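ParA (Salmonella enterica subsp. enterica serovar Newport str. SL317, PDB 3EZF) probably acts as a Walker-type ATPase in plasmid partition and, in its ADP-bound form, as a DNA-binding regulator of transcription. Local coordinates at residues Q230-R238 with Q300-R309. Numbering follows the deposited sequence.
Sequences QNQYEILRR and QLEEEGVEPR. Unlike the reference sequence in segment 230-238: Gln230 (reference Met), Asn231 (reference Lys), Gln232 (reference Pro), Tyr233 (reference Ser), Ile235 (reference Val), Arg238 (reference Lys).
Tyr233 and Val306 face each other where the turn leading into helix 235-241 runs alongside the turn that ends helix 294-303, with CA atoms 6.8 Å apart from Glu234 to Val306 and 7.4 Å from Asn231 to Glu304. Tyr233 carries the apolar part. Its backbone points CB at the other segment, 3.5 Å from Leu301 CD2 and 3.9 Å from Val306 CG1. With CG anti to the carbonyl carbon (chi1 -60°), the ring reaches along Glu304, whose CG lies 3.5 Å from Tyr233 CD1; Leu301 CD2 and this Glu304 CG both approach the ring obliquely, while Gln232 CG of its own segment sits over the centre of one face. Leu264 of helix 261-267 also packs on Tyr233 and Leu301. Glu234, at the N-cap position, slides past Val306 in the opposite direction, with its extended chain setting OE2 3.3 Å from Val306 CB. Beyond this packing, toward Arg309, two like-charged pairs follow. Glu234 OE2 and Glu307 OE2 come close as two acceptors, their carboxylates inclined by 63°. Arg309 NE lies over one face of the Arg237 guanidinium; both arginines are anchored elsewhere, Arg237 NH1 by a salt bridge to Asp242 and Arg309 NH2 by one to Asp271. A bound sulfate ion lies near the Arg309 side chain. Gly305, with positive phi (82°), ends helix 294-303 in a Schellman motif, from which the chain runs on to strand 312-317. The contact thus joins two helix-end turns at the periphery of the parallel-sheet P-loop NTPase fold of the ParA family.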
loop_
_atom_site.group_PDB
_atom_site.type_symbol
_atom_site.label_atom_id
_atom_site.label_comp_id
_atom_site.label_asym_id
_atom_site.label_seq_id
_atom_site.Cartn_x
_atom_site.Cartn_y
_atom_site.Cartn_z
ATOM N N GLN A 230 30.062 -10.478 -2.340
ATOM C CA GLN A 230 29.479 -9.171 -2.037
ATOM C C GLN A 230 28.605 -9.201 -0.787
ATOM O O GLN A 230 27.989 -10.215 -0.479
ATOM C CB GLN A 230 28.621 -8.702 -3.211
ATOM C CG GLN A 230 29.346 -7.918 -4.266
ATOM C CD GLN A 230 29.807 -6.579 -3.749
ATOM O OE1 GLN A 230 30.283 -5.744 -4.514
ATOM N NE2 GLN A 230 29.669 -6.364 -2.441
ATOM N N ASN A 231 28.535 -8.077 -0.081
ATOM C CA ASN A 231 27.718 -7.967 1.124
ATOM C C ASN A 231 26.317 -7.543 0.711
ATOM O O ASN A 231 26.123 -6.445 0.208
ATOM C CB ASN A 231 28.311 -6.924 2.065
ATOM C CG ASN A 231 27.521 -6.786 3.345
ATOM O OD1 ASN A 231 28.078 -6.850 4.441
ATOM N ND2 ASN A 231 26.212 -6.597 3.216
ATOM N N GLN A 232 25.338 -8.400 0.949
ATOM C CA GLN A 232 23.971 -8.112 0.540
ATOM C C GLN A 232 23.378 -6.805 1.007
ATOM O O GLN A 232 22.396 -6.352 0.441
ATOM C CB GLN A 232 23.036 -9.236 0.976
ATOM C CG GLN A 232 22.920 -9.371 2.471
ATOM C CD GLN A 232 21.990 -10.473 2.871
ATOM O OE1 GLN A 232 22.148 -11.049 3.943
ATOM N NE2 GLN A 232 21.004 -10.773 2.018
ATOM N N TYR A 233 23.953 -6.196 2.035
ATOM C CA TYR A 233 23.392 -4.949 2.554
ATOM C C TYR A 233 24.204 -3.697 2.238
ATOM O O TYR A 233 23.950 -2.632 2.788
ATOM C CB TYR A 233 23.161 -5.072 4.075
ATOM C CG TYR A 233 22.199 -6.190 4.450
ATOM C CD1 TYR A 233 22.479 -7.057 5.509
ATOM C CD2 TYR A 233 21.013 -6.390 3.730
ATOM C CE1 TYR A 233 21.605 -8.092 5.840
ATOM C CE2 TYR A 233 20.131 -7.422 4.055
ATOM C CZ TYR A 233 20.433 -8.271 5.109
ATOM O OH TYR A 233 19.565 -9.297 5.426
ATOM N N GLU A 234 25.174 -3.819 1.341
ATOM C CA GLU A 234 25.994 -2.680 0.962
ATOM C C GLU A 234 25.927 -2.464 -0.539
ATOM O O GLU A 234 26.611 -1.587 -1.067
ATOM C CB GLU A 234 27.453 -2.892 1.359
ATOM C CG GLU A 234 27.688 -3.134 2.838
ATOM C CD GLU A 234 29.178 -3.224 3.202
ATOM O OE1 GLU A 234 30.013 -3.415 2.292
ATOM O OE2 GLU A 234 29.519 -3.115 4.402
ATOM N N ILE A 235 25.112 -3.260 -1.229
ATOM C CA ILE A 235 24.992 -3.134 -2.680
ATOM C C ILE A 235 24.493 -1.759 -3.115
ATOM O O ILE A 235 25.070 -1.152 -4.005
ATOM C CB ILE A 235 24.038 -4.183 -3.287
ATOM C CG1 ILE A 235 24.309 -5.573 -2.706
ATOM C CG2 ILE A 235 24.229 -4.207 -4.793
ATOM C CD1 ILE A 235 25.746 -6.028 -2.845
ATOM N N LEU A 236 23.424 -1.276 -2.484
ATOM C CA LEU A 236 22.848 0.033 -2.823
ATOM C C LEU A 236 23.896 1.152 -2.819
ATOM O O LEU A 236 23.917 1.970 -3.717
ATOM C CB LEU A 236 21.707 0.401 -1.848
ATOM C CG LEU A 236 20.598 1.379 -2.283
ATOM C CD1 LEU A 236 19.972 1.981 -1.046
ATOM C CD2 LEU A 236 21.126 2.482 -3.153
ATOM N N ARG A 237 24.763 1.187 -1.812
ATOM C CA ARG A 237 25.775 2.234 -1.731
ATOM C C ARG A 237 26.874 2.032 -2.757
ATOM O O ARG A 237 27.418 2.992 -3.281
ATOM C CB ARG A 237 26.418 2.272 -0.333
ATOM C CG ARG A 237 26.362 3.630 0.409
ATOM C CD ARG A 237 27.199 4.782 -0.176
ATOM N NE ARG A 237 26.706 6.060 0.365
ATOM C CZ ARG A 237 27.294 7.255 0.238
ATOM N NH1 ARG A 237 28.440 7.397 -0.420
ATOM N NH2 ARG A 237 26.723 8.326 0.772
ATOM N N ARG A 238 27.201 0.785 -3.051
ATOM C CA ARG A 238 28.275 0.513 -3.983
ATOM C C ARG A 238 27.926 0.452 -5.464
ATOM O O ARG A 238 28.699 0.917 -6.289
ATOM C CB ARG A 238 28.963 -0.795 -3.598
ATOM C CG ARG A 238 30.437 -0.809 -3.937
ATOM C CD ARG A 238 30.942 -2.213 -4.243
ATOM N NE ARG A 238 30.430 -2.712 -5.519
ATOM C CZ ARG A 238 31.153 -3.426 -6.379
ATOM N NH1 ARG A 238 32.418 -3.723 -6.092
ATOM N NH2 ARG A 238 30.619 -3.837 -7.527
ATOM N N GLN A 300 21.192 -5.817 12.628
ATOM C CA GLN A 300 21.490 -6.828 11.616
ATOM C C GLN A 300 22.616 -6.318 10.724
ATOM O O GLN A 300 23.513 -7.072 10.353
ATOM C CB GLN A 300 20.270 -7.120 10.752
ATOM C CG GLN A 300 19.078 -7.631 11.509
ATOM C CD GLN A 300 18.015 -8.164 10.575
ATOM O OE1 GLN A 300 16.887 -8.446 10.987
ATOM N NE2 GLN A 300 18.372 -8.315 9.305
ATOM N N LEU A 301 22.563 -5.033 10.387
ATOM C CA LEU A 301 23.582 -4.431 9.554
ATOM C C LEU A 301 24.930 -4.525 10.243
ATOM O O LEU A 301 25.965 -4.414 9.595
ATOM C CB LEU A 301 23.250 -2.968 9.283
ATOM C CG LEU A 301 22.100 -2.688 8.329
ATOM C CD1 LEU A 301 21.831 -1.197 8.291
ATOM C CD2 LEU A 301 22.456 -3.203 6.946
ATOM N N GLU A 302 24.922 -4.716 11.559
ATOM C CA GLU A 302 26.176 -4.834 12.292
ATOM C C GLU A 302 26.724 -6.259 12.177
ATOM O O GLU A 302 27.929 -6.458 11.985
ATOM C CB GLU A 302 25.979 -4.484 13.764
ATOM C CG GLU A 302 25.593 -3.039 14.051
ATOM C CD GLU A 302 25.524 -2.771 15.545
ATOM O OE1 GLU A 302 25.134 -1.659 15.951
ATOM O OE2 GLU A 302 25.868 -3.688 16.326
ATOM N N GLU A 303 25.839 -7.247 12.284
ATOM C CA GLU A 303 26.253 -8.650 12.189
ATOM C C GLU A 303 26.723 -9.032 10.794
ATOM O O GLU A 303 27.548 -9.935 10.641
ATOM C CB GLU A 303 25.109 -9.585 12.588
ATOM C CG GLU A 303 24.607 -9.385 14.003
ATOM C CD GLU A 303 23.403 -10.240 14.294
ATOM O OE1 GLU A 303 23.570 -11.476 14.417
ATOM O OE2 GLU A 303 22.290 -9.672 14.385
ATOM N N GLU A 304 26.189 -8.355 9.781
ATOM C CA GLU A 304 26.557 -8.647 8.408
ATOM C C GLU A 304 27.854 -7.913 8.065
ATOM O O GLU A 304 28.324 -7.956 6.920
ATOM C CB GLU A 304 25.433 -8.212 7.467
ATOM C CG GLU A 304 25.398 -8.964 6.140
ATOM C CD GLU A 304 24.739 -10.335 6.255
ATOM O OE1 GLU A 304 24.686 -11.055 5.224
ATOM O OE2 GLU A 304 24.271 -10.680 7.371
ATOM N N GLY A 305 28.424 -7.235 9.061
ATOM C CA GLY A 305 29.664 -6.511 8.848
ATOM C C GLY A 305 29.545 -5.129 8.228
ATOM O O GLY A 305 30.556 -4.483 7.948
ATOM N N VAL A 306 28.325 -4.669 7.980
ATOM C CA VAL A 306 28.163 -3.336 7.419
ATOM C C VAL A 306 28.073 -2.351 8.576
ATOM O O VAL A 306 27.737 -2.720 9.699
ATOM C CB VAL A 306 26.913 -3.230 6.500
ATOM C CG1 VAL A 306 26.120 -4.510 6.568
ATOM C CG2 VAL A 306 26.058 -2.037 6.887
ATOM N N GLU A 307 28.379 -1.096 8.282
ATOM C CA GLU A 307 28.381 -0.031 9.267
ATOM C C GLU A 307 27.486 1.123 8.833
ATOM O O GLU A 307 27.939 2.054 8.176
ATOM C CB GLU A 307 29.814 0.465 9.448
ATOM C CG GLU A 307 30.554 0.697 8.120
ATOM C CD GLU A 307 30.709 -0.581 7.290
ATOM O OE1 GLU A 307 31.287 -1.558 7.818
ATOM O OE2 GLU A 307 30.256 -0.612 6.118
ATOM N N PRO A 308 26.208 1.092 9.217
ATOM C CA PRO A 308 25.314 2.181 8.819
ATOM C C PRO A 308 25.942 3.574 8.886
ATOM O O PRO A 308 26.775 3.854 9.750
ATOM C CB PRO A 308 24.115 2.017 9.760
ATOM C CG PRO A 308 24.682 1.295 10.934
ATOM C CD PRO A 308 25.606 0.291 10.293
ATOM N N ARG A 309 25.539 4.422 7.942
ATOM C CA ARG A 309 26.008 5.798 7.837
ATOM C C ARG A 309 25.017 6.726 8.518
ATOM O O ARG A 309 25.307 7.895 8.738
ATOM C CB ARG A 309 26.099 6.217 6.371
ATOM C CG ARG A 309 27.002 5.361 5.496
ATOM C CD ARG A 309 26.836 5.728 4.019
ATOM N NE ARG A 309 26.792 7.180 3.799
ATOM C CZ ARG A 309 27.852 7.985 3.835
ATOM N NH1 ARG A 309 29.050 7.482 4.080
ATOM N NH2 ARG A 309 27.711 9.288 3.632
#